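Local coordinates for virulent strain associated lipoprotein (Borreliella spielmanii A14S, PDB 6FZZ) that probably binds glutathione, as its Borrelia burgdorferi relative BBE31 does, and is an outer surface lipoprotein of the PFam54 family, at residues A[45-50]-A[65-70]; A[54-59]-A[74-79]; A[97-100]-A[104-107]. All coordinates share one frame; numbering follows the deposited sequence.

Interaction 1. Residues A[45-50]-A[65-70]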
ATOM      1  N   GLU A  45      13.852   4.507  15.963  1.00 27.23           N
ATOM      2  CA  GLU A  45      13.233   5.670  16.574  1.00 26.70           C
ATOM      3  C   GLU A  45      13.037   6.719  15.510  1.00 27.09           C
ATOM      4  O   GLU A  45      12.113   7.493  15.598  1.00 27.27           O
ATOM      5  CB  GLU A  45      14.171   6.243  17.635  1.00 31.49           C
ATOM      6  CG  GLU A  45      14.291   5.347  18.848  1.00 34.85           C
ATOM      7  CD  GLU A  45      14.961   6.062  20.014  1.00 41.30           C
ATOM      8  OE1 GLU A  45      15.904   6.809  19.732  1.00 39.18           O
ATOM      9  OE2 GLU A  45      14.525   5.885  21.178  1.00 38.57           O
ATOM     10  N   ASP A  46      13.881   6.757  14.479  1.00 27.11           N
ATOM     11  CA  ASP A  46      13.647   7.759  13.440  1.00 28.88           C
ATOM     12  C   ASP A  46      12.623   7.316  12.402  1.00 27.04           C
ATOM     13  O   ASP A  46      12.442   8.017  11.381  1.00 25.09           O
ATOM     14  CB  ASP A  46      14.935   8.183  12.753  1.00 30.17           C
ATOM     15  CG  ASP A  46      15.544   7.123  11.933  1.00 34.99           C
ATOM     16  OD1 ASP A  46      15.105   5.970  11.886  1.00 31.90           O
ATOM     17  OD2 ASP A  46      16.540   7.477  11.314  1.00 48.02           O
ATOM     18  N   GLN A  47      12.065   6.111  12.606  1.00 24.90           N
ATOM     19  CA  GLN A  47      11.034   5.574  11.721  1.00 26.20           C
ATOM     20  C   GLN A  47      11.522   5.527  10.260  1.00 26.59           C
ATOM     21  O   GLN A  47      10.812   5.989   9.348  1.00 23.77           O
ATOM     22  CB  GLN A  47       9.760   6.402  11.909  1.00 26.08           C
ATOM     23  CG  GLN A  47       9.244   6.236  13.348  1.00 22.43           C
ATOM     24  CD  GLN A  47       8.084   7.121  13.709  1.00 21.25           C
ATOM     25  OE1 GLN A  47       7.755   8.105  13.025  1.00 23.25           O
ATOM     26  NE2 GLN A  47       7.430   6.771  14.800  1.00 20.96           N
ATOM     27  N   TYR A  48      12.784   5.076  10.097  1.00 25.83           N
ATOM     28  CA  TYR A  48      13.440   4.869   8.779  1.00 26.24           C
ATOM     29  C   TYR A  48      13.617   6.155   7.990  1.00 26.71           C
ATOM     30  O   TYR A  48      13.718   6.085   6.766  1.00 33.08           O
ATOM     31  CB  TYR A  48      12.683   3.800   7.908  1.00 23.49           C
ATOM     32  CG  TYR A  48      12.449   2.440   8.581  1.00 23.19           C
ATOM     33  CD1 TYR A  48      13.503   1.496   8.712  1.00 24.66           C
ATOM     34  CD2 TYR A  48      11.205   2.069   9.086  1.00 22.30           C
ATOM     35  CE1 TYR A  48      13.318   0.295   9.310  1.00 22.64           C
ATOM     36  CE2 TYR A  48      11.014   0.843   9.718  1.00 23.39           C
ATOM     37  CZ  TYR A  48      12.074  -0.057   9.796  1.00 24.27           C
ATOM     38  OH  TYR A  48      11.917  -1.278  10.416  1.00 26.68           O
ATOM     39  N   GLY A  49      13.680   7.281   8.714  1.00 24.34           N
ATOM     40  CA  GLY A  49      13.842   8.624   8.257  1.00 27.11           C
ATOM     41  C   GLY A  49      12.594   9.167   7.524  1.00 30.79           C
ATOM     42  O   GLY A  49      12.698  10.113   6.717  1.00 26.21           O
ATOM     43  N   ILE A  50      11.435   8.557   7.776  1.00 27.58           N
ATOM     44  CA  ILE A  50      10.176   8.982   7.143  1.00 24.88           C
ATOM     45  C   ILE A  50       9.594  10.113   7.929  1.00 25.72           C
ATOM     46  O   ILE A  50       8.706   9.942   8.798  1.00 23.16           O
ATOM     47  CB  ILE A  50       9.170   7.817   6.981  1.00 23.23           C
ATOM     48  CG1 ILE A  50       9.795   6.763   6.062  1.00 25.55           C
ATOM     49  CG2 ILE A  50       7.893   8.315   6.323  1.00 25.57           C
ATOM     50  CD1 ILE A  50       9.084   5.397   6.066  1.00 27.37           C
ATOM     51  N   THR A  65      -0.197  12.574  15.699  1.00 21.28           N
ATOM     52  CA  THR A  65       0.354  12.360  14.350  1.00 22.51           C
ATOM     53  C   THR A  65       0.574  10.860  14.080  1.00 20.55           C
ATOM     54  O   THR A  65       0.528  10.047  15.002  1.00 19.09           O
ATOM     55  CB  THR A  65       1.691  13.052  14.070  1.00 21.25           C
ATOM     56  OG1 THR A  65       2.696  12.466  14.873  1.00 21.16           O
ATOM     57  CG2 THR A  65       1.610  14.507  14.336  1.00 24.22           C
ATOM     58  N   VAL A  66       0.767  10.536  12.794  1.00 19.08           N
ATOM     59  CA  VAL A  66       1.086   9.173  12.392  1.00 19.19           C
ATOM     60  C   VAL A  66       2.441   8.783  12.995  1.00 20.34           C
ATOM     61  O   VAL A  66       2.763   7.582  13.167  1.00 19.61           O
ATOM     62  CB  VAL A  66       1.042   9.063  10.847  1.00 20.47           C
ATOM     63  CG1 VAL A  66       1.723   7.781  10.326  1.00 22.15           C
ATOM     64  CG2 VAL A  66      -0.408   9.126  10.403  1.00 20.02           C
ATOM     65  N   SER A  67       3.290   9.786  13.279  1.00 17.75           N
ATOM     66  CA  SER A  67       4.552   9.503  13.928  1.00 19.07           C
ATOM     67  C   SER A  67       4.402   9.054  15.429  1.00 22.61           C
ATOM     68  O   SER A  67       5.283   8.359  15.970  1.00 24.88           O
ATOM     69  CB  SER A  67       5.490  10.747  13.883  1.00 21.41           C
ATOM     70  OG  SER A  67       6.682  10.354  14.505  1.00 27.23           O
ATOM     71  N   ASP A  68       3.307   9.435  16.086  1.00 25.44           N
ATOM     72  CA  ASP A  68       3.080   9.130  17.493  1.00 23.65           C
ATOM     73  C   ASP A  68       2.704   7.683  17.629  1.00 27.25           C
ATOM     74  O   ASP A  68       2.316   7.017  16.637  1.00 20.56           O
ATOM     75  CB  ASP A  68       1.973   9.979  18.087  1.00 25.65           C
ATOM     76  CG  ASP A  68       2.377  11.427  18.272  1.00 29.39           C
ATOM     77  OD1 ASP A  68       3.464  11.627  18.829  1.00 30.82           O
ATOM     78  OD2 ASP A  68       1.653  12.344  17.821  1.00 24.10           O
ATOM     79  N   ASN A  69       2.781   7.200  18.861  1.00 24.72           N
ATOM     80  CA  ASN A  69       2.611   5.800  19.106  1.00 26.42           C
ATOM     81  C   ASN A  69       1.225   5.327  19.500  1.00 29.29           C
ATOM     82  O   ASN A  69       1.062   4.387  20.293  1.00 31.15           O
ATOM     83  CB  ASN A  69       3.699   5.300  20.041  1.00 29.90           C
ATOM     84  CG  ASN A  69       5.035   5.159  19.318  1.00 32.96           C
ATOM     85  OD1 ASN A  69       5.089   4.773  18.142  1.00 27.38           O
ATOM     86  ND2 ASN A  69       6.112   5.443  20.013  1.00 29.56           N
ATOM     87  N   SER A  70       0.192   5.877  18.880  1.00 26.04           N
ATOM     88  CA  SER A  70      -1.116   5.299  19.101  1.00 23.85           C
ATOM     89  C   SER A  70      -1.246   3.990  18.288  1.00 26.28           C
ATOM     90  O   SER A  70      -0.429   3.729  17.414  1.00 22.61           O
ATOM     91  CB  SER A  70      -2.170   6.303  18.683  1.00 25.19           C
ATOM     92  OG  SER A  70      -2.082   6.539  17.291  1.00 22.59           O
TER
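Gln47 and Ser67 face each other with their CA atoms 7.9 Å apart, so the backbones stay separate and side-chain atoms close the gap. The contact ties three successive residues with left-handed backbone angles, Gln47 to Gly49, to a type I beta turn from Thr65 to Asp68. Both parts lie in the long loop between helix 15-41 and helix 71-83 of this all-helical PFam54 domain.

The terminal amide of Gln47 uses both its polar atoms, OE1 and NE2, on one residue. Its NE2 donates to the backbone O of Ser67 over 2.9 Å, and the bond is nearly straight at 170°. This donor lies in the carbonyl plane, on a lone pair, and the acceptor lies almost in the plane of the Gln47 amide. In return, Ser67 OG donates to Gln47 OE1, also at 2.9 Å, but comes in tilted 30° from the carbonyl plane. The two bonds fix the rotation of the buried amide. Gln47 reaches this far because its chain is extended beyond CG. Ser67 OG stands opposite its own backbone N (chi1 -179°), the setting that carries it to OE1.

The turn is braced from within. Asp68 N bonds back to Thr65 O, and Asp68 OD2 accepts from Thr65 N. Arg77 of helix 71-83 bonds to the carbonyl of Asp68. At the far end, Ser70 caps that helix, with its OG accepting from Ser73 N. On the other side of the contact, Ile50 N donates to Gln47 O at 3.1 Å.

Interaction 2. Residues A[54-59]-A[74-79]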
ATOM      1  N   LYS A  54       5.399  12.782  10.622  1.00 25.89           N
ATOM      2  CA  LYS A  54       5.192  13.882  11.591  1.00 26.83           C
ATOM      3  C   LYS A  54       4.282  14.954  11.020  1.00 26.95           C
ATOM      4  O   LYS A  54       3.754  15.728  11.774  1.00 28.48           O
ATOM      5  CB  LYS A  54       6.515  14.528  12.009  1.00 28.25           C
ATOM      6  CG  LYS A  54       7.356  13.625  12.848  1.00 33.00           C
ATOM      7  CD  LYS A  54       8.716  14.228  13.099  1.00 39.47           C
ATOM      8  CE  LYS A  54       9.637  13.224  13.781  1.00 46.42           C
ATOM      9  NZ  LYS A  54      10.909  13.891  14.194  1.00 56.81           N
ATOM     10  N   SER A  55       4.035  14.963   9.722  1.00 26.14           N
ATOM     11  CA  SER A  55       3.172  15.964   9.168  1.00 30.92           C
ATOM     12  C   SER A  55       1.777  15.431   8.788  1.00 33.23           C
ATOM     13  O   SER A  55       0.994  16.090   8.115  1.00 34.19           O
ATOM     14  CB  SER A  55       3.908  16.670   8.011  1.00 34.21           C
ATOM     15  OG  SER A  55       3.395  16.159   6.842  1.00 44.13           O
ATOM     16  N   LEU A  56       1.472  14.225   9.246  1.00 29.58           N
ATOM     17  CA  LEU A  56       0.165  13.608   9.068  1.00 25.87           C
ATOM     18  C   LEU A  56      -0.492  13.599  10.457  1.00 23.26           C
ATOM     19  O   LEU A  56      -0.097  12.854  11.360  1.00 25.17           O
ATOM     20  CB  LEU A  56       0.352  12.188   8.552  1.00 24.90           C
ATOM     21  CG  LEU A  56       0.811  12.031   7.062  1.00 23.01           C
ATOM     22  CD1 LEU A  56       1.286  10.597   6.834  1.00 23.58           C
ATOM     23  CD2 LEU A  56      -0.332  12.375   6.119  1.00 25.03           C
ATOM     24  N   ARG A  57      -1.488  14.438  10.644  1.00 26.35           N
ATOM     25  CA  ARG A  57      -2.113  14.569  11.961  1.00 26.39           C
ATOM     26  C   ARG A  57      -3.570  14.136  11.782  1.00 26.65           C
ATOM     27  O   ARG A  57      -4.328  14.656  10.916  1.00 24.42           O
ATOM     28  CB  ARG A  57      -1.941  16.032  12.494  1.00 27.75           C
ATOM     29  CG  ARG A  57      -2.641  16.208  13.846  1.00 30.79           C
ATOM     30  CD  ARG A  57      -2.452  17.597  14.472  1.00 27.12           C
ATOM     31  NE  ARG A  57      -1.034  17.872  14.606  1.00 27.13           N
ATOM     32  CZ  ARG A  57      -0.226  17.349  15.514  1.00 26.29           C
ATOM     33  NH1 ARG A  57      -0.662  16.502  16.469  1.00 27.38           N
ATOM     34  NH2 ARG A  57       1.030  17.716  15.486  1.00 25.64           N
ATOM     35  N   TRP A  58      -3.994  13.177  12.595  1.00 24.22           N
ATOM     36  CA  TRP A  58      -5.399  12.734  12.555  1.00 24.28           C
ATOM     37  C   TRP A  58      -6.371  13.838  12.890  1.00 30.91           C
ATOM     38  O   TRP A  58      -6.106  14.606  13.813  1.00 23.84           O
ATOM     39  CB  TRP A  58      -5.633  11.667  13.559  1.00 23.20           C
ATOM     40  CG  TRP A  58      -4.874  10.355  13.288  1.00 22.90           C
ATOM     41  CD1 TRP A  58      -3.640  10.048  13.703  1.00 23.42           C
ATOM     42  CD2 TRP A  58      -5.334   9.241  12.524  1.00 24.19           C
ATOM     43  NE1 TRP A  58      -3.279   8.775  13.305  1.00 22.20           N
ATOM     44  CE2 TRP A  58      -4.290   8.263  12.540  1.00 22.12           C
ATOM     45  CE3 TRP A  58      -6.507   8.981  11.792  1.00 26.29           C
ATOM     46  CZ2 TRP A  58      -4.407   7.007  11.921  1.00 22.65           C
ATOM     47  CZ3 TRP A  58      -6.609   7.724  11.156  1.00 24.36           C
ATOM     48  CH2 TRP A  58      -5.547   6.758  11.230  1.00 23.59           C
ATOM     49  N   HIS A  59      -7.513  13.915  12.202  1.00 33.96           N
ATOM     50  CA  HIS A  59      -8.461  14.979  12.546  1.00 39.90           C
ATOM     51  C   HIS A  59      -9.321  14.705  13.809  1.00 37.72           C
ATOM     52  O   HIS A  59      -9.611  15.624  14.575  1.00 33.89           O
ATOM     53  CB  HIS A  59      -9.320  15.405  11.354  1.00 51.58           C
ATOM     54  CG  HIS A  59     -10.021  16.707  11.594  1.00 58.32           C
ATOM     55  ND1 HIS A  59     -11.337  16.780  12.000  1.00 62.63           N
ATOM     56  CD2 HIS A  59      -9.562  17.981  11.571  1.00 64.90           C
ATOM     57  CE1 HIS A  59     -11.673  18.047  12.165  1.00 66.55           C
ATOM     58  NE2 HIS A  59     -10.610  18.795  11.931  1.00 65.09           N
ATOM     59  N   LYS A  74       0.445   3.375  14.544  1.00 19.70           N
ATOM     60  CA  LYS A  74       1.263   2.200  14.250  1.00 22.30           C
ATOM     61  C   LYS A  74       0.746   1.422  13.038  1.00 19.50           C
ATOM     62  O   LYS A  74       1.552   1.036  12.176  1.00 19.30           O
ATOM     63  CB  LYS A  74       1.366   1.277  15.440  1.00 20.07           C
ATOM     64  CG  LYS A  74       2.125   1.952  16.578  1.00 22.46           C
ATOM     65  CD  LYS A  74       2.268   0.961  17.709  1.00 24.32           C
ATOM     66  CE  LYS A  74       2.961   1.537  18.904  1.00 24.38           C
ATOM     67  NZ  LYS A  74       2.962   0.415  19.884  1.00 26.50           N
ATOM     68  N   ALA A  75      -0.573   1.255  12.963  1.00 22.62           N
ATOM     69  CA  ALA A  75      -1.230   0.596  11.804  1.00 22.46           C
ATOM     70  C   ALA A  75      -0.934   1.338  10.496  1.00 20.93           C
ATOM     71  O   ALA A  75      -0.589   0.718   9.456  1.00 19.50           O
ATOM     72  CB  ALA A  75      -2.732   0.434  12.052  1.00 21.19           C
ATOM     73  N   TYR A  76      -1.058   2.664  10.533  1.00 18.95           N
ATOM     74  CA  TYR A  76      -0.856   3.509   9.336  1.00 18.98           C
ATOM     75  C   TYR A  76       0.621   3.324   8.927  1.00 19.45           C
ATOM     76  O   TYR A  76       0.929   3.140   7.754  1.00 22.36           O
ATOM     77  CB  TYR A  76      -1.156   4.979   9.676  1.00 19.15           C
ATOM     78  CG  TYR A  76      -1.150   5.943   8.537  1.00 20.38           C
ATOM     79  CD1 TYR A  76       0.025   6.222   7.811  1.00 20.49           C
ATOM     80  CD2 TYR A  76      -2.333   6.653   8.204  1.00 19.55           C
ATOM     81  CE1 TYR A  76       0.006   7.131   6.759  1.00 21.81           C
ATOM     82  CE2 TYR A  76      -2.355   7.521   7.132  1.00 20.88           C
ATOM     83  CZ  TYR A  76      -1.178   7.770   6.438  1.00 21.46           C
ATOM     84  OH  TYR A  76      -1.235   8.663   5.422  1.00 22.13           O
ATOM     85  N   ARG A  77       1.556   3.377   9.890  1.00 19.34           N
ATOM     86  CA  ARG A  77       2.970   3.145   9.543  1.00 18.95           C
ATOM     87  C   ARG A  77       3.250   1.777   8.924  1.00 17.76           C
ATOM     88  O   ARG A  77       3.998   1.665   7.943  1.00 18.78           O
ATOM     89  CB  ARG A  77       3.882   3.353  10.746  1.00 19.00           C
ATOM     90  CG  ARG A  77       3.892   4.779  11.173  1.00 19.13           C
ATOM     91  CD  ARG A  77       5.117   5.142  12.032  1.00 19.54           C
ATOM     92  NE  ARG A  77       5.351   4.325  13.270  1.00 20.27           N
ATOM     93  CZ  ARG A  77       4.853   4.582  14.472  1.00 20.99           C
ATOM     94  NH1 ARG A  77       3.956   5.519  14.642  1.00 19.60           N
ATOM     95  NH2 ARG A  77       5.207   3.847  15.512  1.00 20.41           N
ATOM     96  N   LYS A  78       2.716   0.739   9.535  1.00 19.73           N
ATOM     97  CA  LYS A  78       2.824  -0.609   9.009  1.00 20.63           C
ATOM     98  C   LYS A  78       2.298  -0.685   7.570  1.00 20.73           C
ATOM     99  O   LYS A  78       2.935  -1.288   6.749  1.00 17.37           O
ATOM    100  CB  LYS A  78       2.030  -1.565   9.913  1.00 24.30           C
ATOM    101  CG  LYS A  78       2.007  -3.017   9.498  1.00 30.00           C
ATOM    102  CD  LYS A  78       1.007  -3.870  10.294  1.00 34.60           C
ATOM    103  CE  LYS A  78      -0.401  -3.778   9.714  1.00 49.08           C
ATOM    104  NZ  LYS A  78      -0.506  -4.246   8.294  1.00 44.27           N
ATOM    105  N   LEU A  79       1.160  -0.044   7.268  1.00 21.21           N
ATOM    106  CA  LEU A  79       0.612  -0.048   5.894  1.00 21.11           C
ATOM    107  C   LEU A  79       1.565   0.720   4.975  1.00 19.09           C
ATOM    108  O   LEU A  79       1.703   0.388   3.778  1.00 20.83           O
ATOM    109  CB  LEU A  79      -0.763   0.526   5.869  1.00 22.74           C
ATOM    110  CG  LEU A  79      -1.838  -0.335   6.602  1.00 24.25           C
ATOM    111  CD1 LEU A  79      -3.154   0.387   6.702  1.00 26.86           C
ATOM    112  CD2 LEU A  79      -2.101  -1.694   5.907  1.00 25.37           C
TER
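Tyr76 has CG opposite its backbone N (chi1 -173°), which sends the ring off the helix toward the loop, while Leu56 has CG opposite its carbonyl carbon (chi1 -73°), which brings its two methyls to the phenol end. The contact packs loop residues 54-59 onto helix 71-83 of the all-helical PFam54 domain. It is a side-chain contact, since the nearest CA atoms, those of Leu56 and Tyr76, are 10.2 Å apart. The two segments bury 147 Å² between them, and Tyr76 supplies about half of it.

Leu56 and Tyr76 cross at about a right angle. Leu56 CD1 does most of the touching, at 3.7 Å from Tyr76 CE1 and 3.5 Å from Tyr76 OH. The same methyl is 3.8 Å from Tyr76 CZ. Trp58 approaches the ring obliquely, with CZ2 at 4.3 Å from Tyr76 CD2. Leu56 and Trp58 come from the same side of the Tyr76 ring plane, one near CE1 and the hydroxyl end, the other near CD2. The two loop residues are two positions apart, with Arg57 between them pointing elsewhere.

No hydrogen bond joins the two segments. Tyr76 OH is hydrogen-bonded to Asn110 OD1, so the buried hydroxyl is satisfied beside the Leu56 methyls. Trp58 NE1 bonds to Ser73 OG, one turn before Tyr76, and Arg72 makes a cation-pi contact with the indole. A tetraethylene glycol, probably from the crystallisation liquor, lies about 3 Å from the Tyr76 side chain; such molecules often mark pockets. The second methyl of Leu56 also reaches the phenol, with CD2 at 3.9 Å from Tyr76 OH.

Interaction 3. Residues A[97-100]-A[104-107]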
ATOM      1  N   GLU A  97      11.468  12.722   1.727  1.00 22.29           N
ATOM      2  CA  GLU A  97      12.043  13.999   1.328  1.00 25.54           C
ATOM      3  C   GLU A  97      11.399  14.569   0.067  1.00 22.49           C
ATOM      4  O   GLU A  97      10.986  15.768   0.071  1.00 22.75           O
ATOM      5  CB  GLU A  97      13.580  13.868   1.144  1.00 28.62           C
ATOM      6  CG  GLU A  97      14.249  13.548   2.473  1.00 33.19           C
ATOM      7  CD  GLU A  97      15.761  13.285   2.330  1.00 41.37           C
ATOM      8  OE1 GLU A  97      16.236  13.084   1.185  1.00 39.74           O
ATOM      9  OE2 GLU A  97      16.463  13.249   3.370  1.00 42.71           O
ATOM     10  N   ILE A  98      11.228  13.733  -0.969  1.00 21.59           N
ATOM     11  CA  ILE A  98      10.680  14.194  -2.245  1.00 21.25           C
ATOM     12  C   ILE A  98       9.220  14.631  -2.098  1.00 24.57           C
ATOM     13  O   ILE A  98       8.840  15.666  -2.590  1.00 21.69           O
ATOM     14  CB  ILE A  98      10.732  13.118  -3.347  1.00 24.22           C
ATOM     15  CG1 ILE A  98      12.163  12.851  -3.778  1.00 25.71           C
ATOM     16  CG2 ILE A  98       9.962  13.532  -4.580  1.00 24.03           C
ATOM     17  CD1 ILE A  98      12.259  11.499  -4.434  1.00 30.55           C
ATOM     18  N   ILE A  99       8.403  13.831  -1.400  1.00 22.19           N
ATOM     19  CA  ILE A  99       7.024  14.199  -1.158  1.00 21.98           C
ATOM     20  C   ILE A  99       6.829  15.478  -0.282  1.00 22.67           C
ATOM     21  O   ILE A  99       5.983  16.313  -0.570  1.00 22.23           O
ATOM     22  CB  ILE A  99       6.237  12.990  -0.586  1.00 21.10           C
ATOM     23  CG1 ILE A  99       6.455  11.761  -1.480  1.00 22.11           C
ATOM     24  CG2 ILE A  99       4.762  13.333  -0.424  1.00 21.36           C
ATOM     25  CD1 ILE A  99       5.982  11.918  -2.947  1.00 22.83           C
ATOM     26  N   ILE A 100       7.622  15.614   0.778  1.00 24.53           N
ATOM     27  CA  ILE A 100       7.692  16.844   1.561  1.00 25.30           C
ATOM     28  C   ILE A 100       8.066  18.056   0.713  1.00 23.54           C
ATOM     29  O   ILE A 100       7.397  19.093   0.780  1.00 20.68           O
ATOM     30  CB  ILE A 100       8.666  16.688   2.743  1.00 26.39           C
ATOM     31  CG1 ILE A 100       8.090  15.714   3.779  1.00 25.57           C
ATOM     32  CG2 ILE A 100       9.034  18.040   3.372  1.00 30.98           C
ATOM     33  CD1 ILE A 100       9.120  15.245   4.804  1.00 24.90           C
ATOM     34  N   GLU A 104       3.021  17.372  -0.655  1.00 25.46           N
ATOM     35  CA  GLU A 104       1.836  16.559  -0.968  1.00 25.60           C
ATOM     36  C   GLU A 104       1.825  15.361  -0.044  1.00 24.85           C
ATOM     37  O   GLU A 104       1.386  14.284  -0.471  1.00 20.91           O
ATOM     38  CB  GLU A 104       1.854  16.089  -2.442  1.00 26.34           C
ATOM     39  CG  GLU A 104       1.623  17.167  -3.511  1.00 31.70           C
ATOM     40  CD  GLU A 104       0.251  17.826  -3.355  1.00 36.82           C
ATOM     41  OE1 GLU A 104      -0.669  17.224  -2.729  1.00 31.85           O
ATOM     42  OE2 GLU A 104       0.119  19.008  -3.750  1.00 35.39           O
ATOM     43  N   VAL A 105       2.262  15.552   1.219  1.00 23.28           N
ATOM     44  CA  VAL A 105       2.326  14.428   2.152  1.00 22.36           C
ATOM     45  C   VAL A 105       0.955  13.774   2.313  1.00 21.52           C
ATOM     46  O   VAL A 105       0.799  12.552   2.195  1.00 19.17           O
ATOM     47  CB  VAL A 105       2.937  14.824   3.489  1.00 21.74           C
ATOM     48  CG1 VAL A 105       2.806  13.666   4.499  1.00 22.81           C
ATOM     49  CG2 VAL A 105       4.417  15.175   3.315  1.00 21.81           C
ATOM     50  N   GLU A 106      -0.049  14.600   2.572  1.00 20.95           N
ATOM     51  CA  GLU A 106      -1.400  14.081   2.820  1.00 22.59           C
ATOM     52  C   GLU A 106      -1.995  13.297   1.709  1.00 21.69           C
ATOM     53  O   GLU A 106      -2.485  12.176   1.929  1.00 22.54           O
ATOM     54  CB  GLU A 106      -2.354  15.222   3.213  1.00 25.27           C
ATOM     55  CG  GLU A 106      -2.039  15.752   4.594  1.00 30.79           C
ATOM     56  CD  GLU A 106      -3.028  16.855   5.026  1.00 39.15           C
ATOM     57  OE1 GLU A 106      -3.981  17.183   4.249  1.00 38.34           O
ATOM     58  OE2 GLU A 106      -2.858  17.368   6.154  1.00 39.03           O
ATOM     59  N   ASP A 107      -1.951  13.824   0.495  1.00 19.96           N
ATOM     60  CA  ASP A 107      -2.670  13.210  -0.611  1.00 19.91           C
ATOM     61  C   ASP A 107      -1.905  11.952  -1.077  1.00 24.00           C
ATOM     62  O   ASP A 107      -2.526  10.991  -1.486  1.00 23.05           O
ATOM     63  CB  ASP A 107      -2.831  14.189  -1.802  1.00 21.86           C
ATOM     64  CG  ASP A 107      -4.013  15.164  -1.603  1.00 27.55           C
ATOM     65  OD1 ASP A 107      -4.543  15.214  -0.495  1.00 30.34           O
ATOM     66  OD2 ASP A 107      -4.416  15.892  -2.521  1.00 30.29           O
TER
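Glu104 OE2 is gripped by two lysines, forming salt bridges to Lys184 NZ and Lys188 NZ of helix 180-209. The residue is buried, and two positive charges on one carboxylate oxygen would be expected to favour its ionised form. The end of the side chain leads away from segment 97-100, so the Glu104 backbone makes most of its contact with that segment. Glu104 N donates to Ile99 O over 3.1 Å. The bond is close to straight, at 168°, with the donor tilted 27° from the carbonyl plane. It links residues five apart in the chain.

This bond spans a tight helix-to-helix connection. Helix 89-102 ends, and helix 105-126 starts almost at once, with Glu104 at the N-cap position. The two helices belong to the all-helical domain of this PFam54 protein and are joined by a very short link.

Apolar side chains pack inside the connection. Ile99 puts its CG2 methyl over the start of the second helix. The methyl lies 3.5 Å from Glu104 O and 3.7 Å from Val105 CA. It stands opposite the Ile99 backbone N, while CG1 takes the place beside that nitrogen (chi1 -51°). Ile99 also packs on Ile108 and Phe109 farther along helix 105-126, and on Leu165 of helix 138-170. Beside it, Ile100 and Val105 lie side by side and point the same way. Their meeting point is Ile100 CG1 against Val105 CG2, at 3.7 Å. The same Val105 CG2 also comes within 4.1 Å of Ile100 CA.

How the interactions relate
Interactions 1 and 2 alternate along the chain, and their centres are 8 Å apart. Arg77 joins them: its NH2 is 2.8 Å from Asn69 OD1, and its NH1 is 2.8 Å from Val66 O. Gln47 NE2 also packs on this guanidinium, at 3.4 Å from Arg77 CZ. Interaction 3 follows later in the chain, with its centre 13 Å from that of interaction 2. The two meet where Leu56 CG lies 3.6 Å from Val105 CG1. Interactions 1 and 3 do not touch; their nearest atoms are about 6 Å apart. In interaction 2 the Tyr76 side chain lies about 3 Å from a bound tetraethylene glycol, probably from the crystallisation liquor.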